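Local coordinates for ribonuclease VapC2 (Rickettsia felis, PDB 3ZVK), which is the toxin of a type II toxin-antitoxin pair, a magnesium-dependent PIN-domain ribonuclease that cuts single-stranded RNA and forms complexes with the antitoxin VapB2, at residues 20-25 / 130-134. The protein carries 1 engineered substitution. Sequence-based numbering, arbitrary orientation.
Sequences SYYNNL and ENWDK
Trp132 reaches from the chain's C-terminal tail onto one side of the helix carrying Tyr21, Asn24 and Leu25, illustrating how a single aromatic residue can dock a chain terminus by offering its faces and rim to different neighbours. Its CB, already pointing at the helix, lies 3.9 Å from CE1 of Tyr21. The indole then turns the edge of its six-membered ring, at CE3, to one face of Tyr21, a T-shaped pair with planes at 66°. Asn24 covers a face of the indole: its CB sits 3.7 Å from the centroid of the six-membered ring in a CH-pi contact, while Asn24 ND2 lies over the five-membered ring, 3.3 Å from Trp132 CD2. At the far rim, Trp132 CH2 meets Leu25 CD2 edge-on at 3.8 Å. Trp132 NE1 gives a nearly straight hydrogen bond to OE2 of Glu130 (2.9 Å), in the indole plane, which helps to hold the ring's rotation. Nearer the tail's end, one water joins Ser20 OG to the carbonyl oxygen of Asp133. Tyr21 OH is hydrogen-bonded to Asn116. Helix 19-29 is thereby joined to the tail after strand 128-131, outermost in this chain's parallel sheet, with Ile9 of helix 7-16 touching both aromatic side chains and Phe50 and Trp46 of the VapB antitoxin chain packing on Tyr21 and Leu25, respectively.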
loop_
_atom_site.group_PDB
_atom_site.type_symbol
_atom_site.label_atom_id
_atom_site.label_comp_id
_atom_site.label_asym_id
_atom_site.label_seq_id
_atom_site.Cartn_x
_atom_site.Cartn_y
_atom_site.Cartn_z
ATOM N N SER A 20 -35.623 -10.031 -26.400
ATOM C CA SER A 20 -36.072 -8.768 -25.810
ATOM C C SER A 20 -35.032 -8.184 -24.835
ATOM O O SER A 20 -34.795 -6.970 -24.856
ATOM C CB SER A 20 -37.489 -8.880 -25.227
ATOM O OG SER A 20 -37.557 -9.576 -24.000
ATOM N N TYR A 21 -34.340 -9.063 -24.078
ATOM C CA TYR A 21 -33.268 -8.698 -23.133
ATOM C C TYR A 21 -32.072 -8.096 -23.870
ATOM O O TYR A 21 -31.624 -7.019 -23.470
ATOM C CB TYR A 21 -32.848 -9.894 -22.243
ATOM C CG TYR A 21 -33.790 -10.215 -21.097
ATOM C CD1 TYR A 21 -35.168 -10.010 -21.216
ATOM C CD2 TYR A 21 -33.321 -10.832 -19.934
ATOM C CE1 TYR A 21 -36.044 -10.370 -20.195
ATOM C CE2 TYR A 21 -34.195 -11.184 -18.894
ATOM C CZ TYR A 21 -35.552 -10.946 -19.033
ATOM O OH TYR A 21 -36.440 -11.244 -18.040
ATOM N N TYR A 22 -31.579 -8.734 -24.974
ATOM C CA TYR A 22 -30.447 -8.164 -25.712
ATOM C C TYR A 22 -30.806 -6.869 -26.433
ATOM O O TYR A 22 -29.936 -6.009 -26.591
ATOM C CB TYR A 22 -29.682 -9.186 -26.595
ATOM C CG TYR A 22 -30.228 -9.440 -27.988
ATOM C CD1 TYR A 22 -30.136 -8.465 -28.986
ATOM C CD2 TYR A 22 -30.688 -10.699 -28.357
ATOM C CE1 TYR A 22 -30.624 -8.699 -30.271
ATOM C CE2 TYR A 22 -31.134 -10.956 -29.656
ATOM C CZ TYR A 22 -31.092 -9.953 -30.610
ATOM O OH TYR A 22 -31.536 -10.189 -31.885
ATOM N N ASN A 23 -32.078 -6.723 -26.876
ATOM C CA ASN A 23 -32.510 -5.494 -27.529
ATOM C C ASN A 23 -32.573 -4.335 -26.533
ATOM O O ASN A 23 -32.229 -3.219 -26.896
ATOM C CB ASN A 23 -33.843 -5.667 -28.278
ATOM C CG ASN A 23 -33.721 -6.395 -29.604
ATOM O OD1 ASN A 23 -34.389 -7.391 -29.845
ATOM N ND2 ASN A 23 -32.891 -5.900 -30.517
ATOM N N ASN A 24 -32.946 -4.601 -25.280
ATOM C CA ASN A 24 -33.012 -3.591 -24.224
ATOM C C ASN A 24 -31.623 -3.214 -23.801
ATOM O O ASN A 24 -31.364 -2.038 -23.540
ATOM C CB ASN A 24 -33.755 -4.144 -23.003
ATOM C CG ASN A 24 -35.257 -4.220 -23.149
ATOM O OD1 ASN A 24 -35.827 -3.819 -24.149
ATOM N ND2 ASN A 24 -35.931 -4.768 -22.159
ATOM N N LEU A 25 -30.719 -4.214 -23.744
ATOM C CA LEU A 25 -29.330 -4.015 -23.350
ATOM C C LEU A 25 -28.594 -3.225 -24.412
ATOM O O LEU A 25 -27.966 -2.232 -24.073
ATOM C CB LEU A 25 -28.609 -5.341 -23.041
ATOM C CG LEU A 25 -28.965 -6.036 -21.734
ATOM C CD1 LEU A 25 -28.572 -7.491 -21.777
ATOM C CD2 LEU A 25 -28.360 -5.331 -20.538
ATOM N N GLU A 130 -37.191 -1.121 -13.072
ATOM C CA GLU A 130 -37.574 -1.342 -14.455
ATOM C C GLU A 130 -37.711 -2.851 -14.599
ATOM O O GLU A 130 -36.800 -3.599 -14.269
ATOM C CB GLU A 130 -36.567 -0.744 -15.456
ATOM C CG GLU A 130 -37.118 -0.656 -16.861
ATOM C CD GLU A 130 -36.255 0.105 -17.844
ATOM O OE1 GLU A 130 -36.274 1.360 -17.849
ATOM O OE2 GLU A 130 -35.652 -0.572 -18.701
ATOM N N ASN A 131 -38.894 -3.292 -14.992
ATOM C CA ASN A 131 -39.243 -4.692 -15.151
ATOM C C ASN A 131 -39.168 -5.110 -16.615
ATOM O O ASN A 131 -39.839 -4.498 -17.466
ATOM C CB ASN A 131 -40.661 -4.943 -14.592
ATOM C CG ASN A 131 -41.010 -6.394 -14.353
ATOM O OD1 ASN A 131 -41.047 -7.224 -15.275
ATOM N ND2 ASN A 131 -41.369 -6.708 -13.116
ATOM N N TRP A 132 -38.363 -6.157 -16.905
ATOM C CA TRP A 132 -38.280 -6.723 -18.238
ATOM C C TRP A 132 -39.042 -8.034 -18.175
ATOM O O TRP A 132 -38.627 -8.955 -17.494
ATOM C CB TRP A 132 -36.836 -6.890 -18.718
ATOM C CG TRP A 132 -36.034 -5.627 -18.896
ATOM C CD1 TRP A 132 -36.469 -4.344 -18.755
ATOM C CD2 TRP A 132 -34.633 -5.544 -19.199
ATOM N NE1 TRP A 132 -35.432 -3.465 -18.954
ATOM C CE2 TRP A 132 -34.294 -4.174 -19.239
ATOM C CE3 TRP A 132 -33.619 -6.500 -19.388
ATOM C CZ2 TRP A 132 -32.993 -3.735 -19.482
ATOM C CZ3 TRP A 132 -32.336 -6.063 -19.686
ATOM C CH2 TRP A 132 -32.026 -4.697 -19.696
ATOM N N ASP A 133 -40.211 -8.091 -18.789
ATOM C CA ASP A 133 -41.039 -9.291 -18.742
ATOM C C ASP A 133 -40.359 -10.465 -19.441
ATOM O O ASP A 133 -39.721 -10.278 -20.473
ATOM C CB ASP A 133 -42.433 -9.005 -19.333
ATOM C CG ASP A 133 -43.216 -7.906 -18.619
ATOM O OD1 ASP A 133 -42.652 -6.805 -18.410
ATOM O OD2 ASP A 133 -44.406 -8.132 -18.310
ATOM N N LYS A 134 -40.455 -11.663 -18.842
ATOM C CA LYS A 134 -39.875 -12.910 -19.377
ATOM C C LYS A 134 -40.632 -13.348 -20.646
ATOM O O LYS A 134 -40.065 -14.023 -21.507
ATOM C CB LYS A 134 -39.916 -14.037 -18.325
ATOM C CG LYS A 134 -39.252 -13.702 -16.983
ATOM C CD LYS A 134 -39.210 -14.918 -16.058
ATOM C CE LYS A 134 -39.603 -14.574 -14.648
ATOM N NZ LYS A 134 -40.949 -15.092 -14.310
HETATM O O HOH W 1 -38.619 -8.235 -21.895
#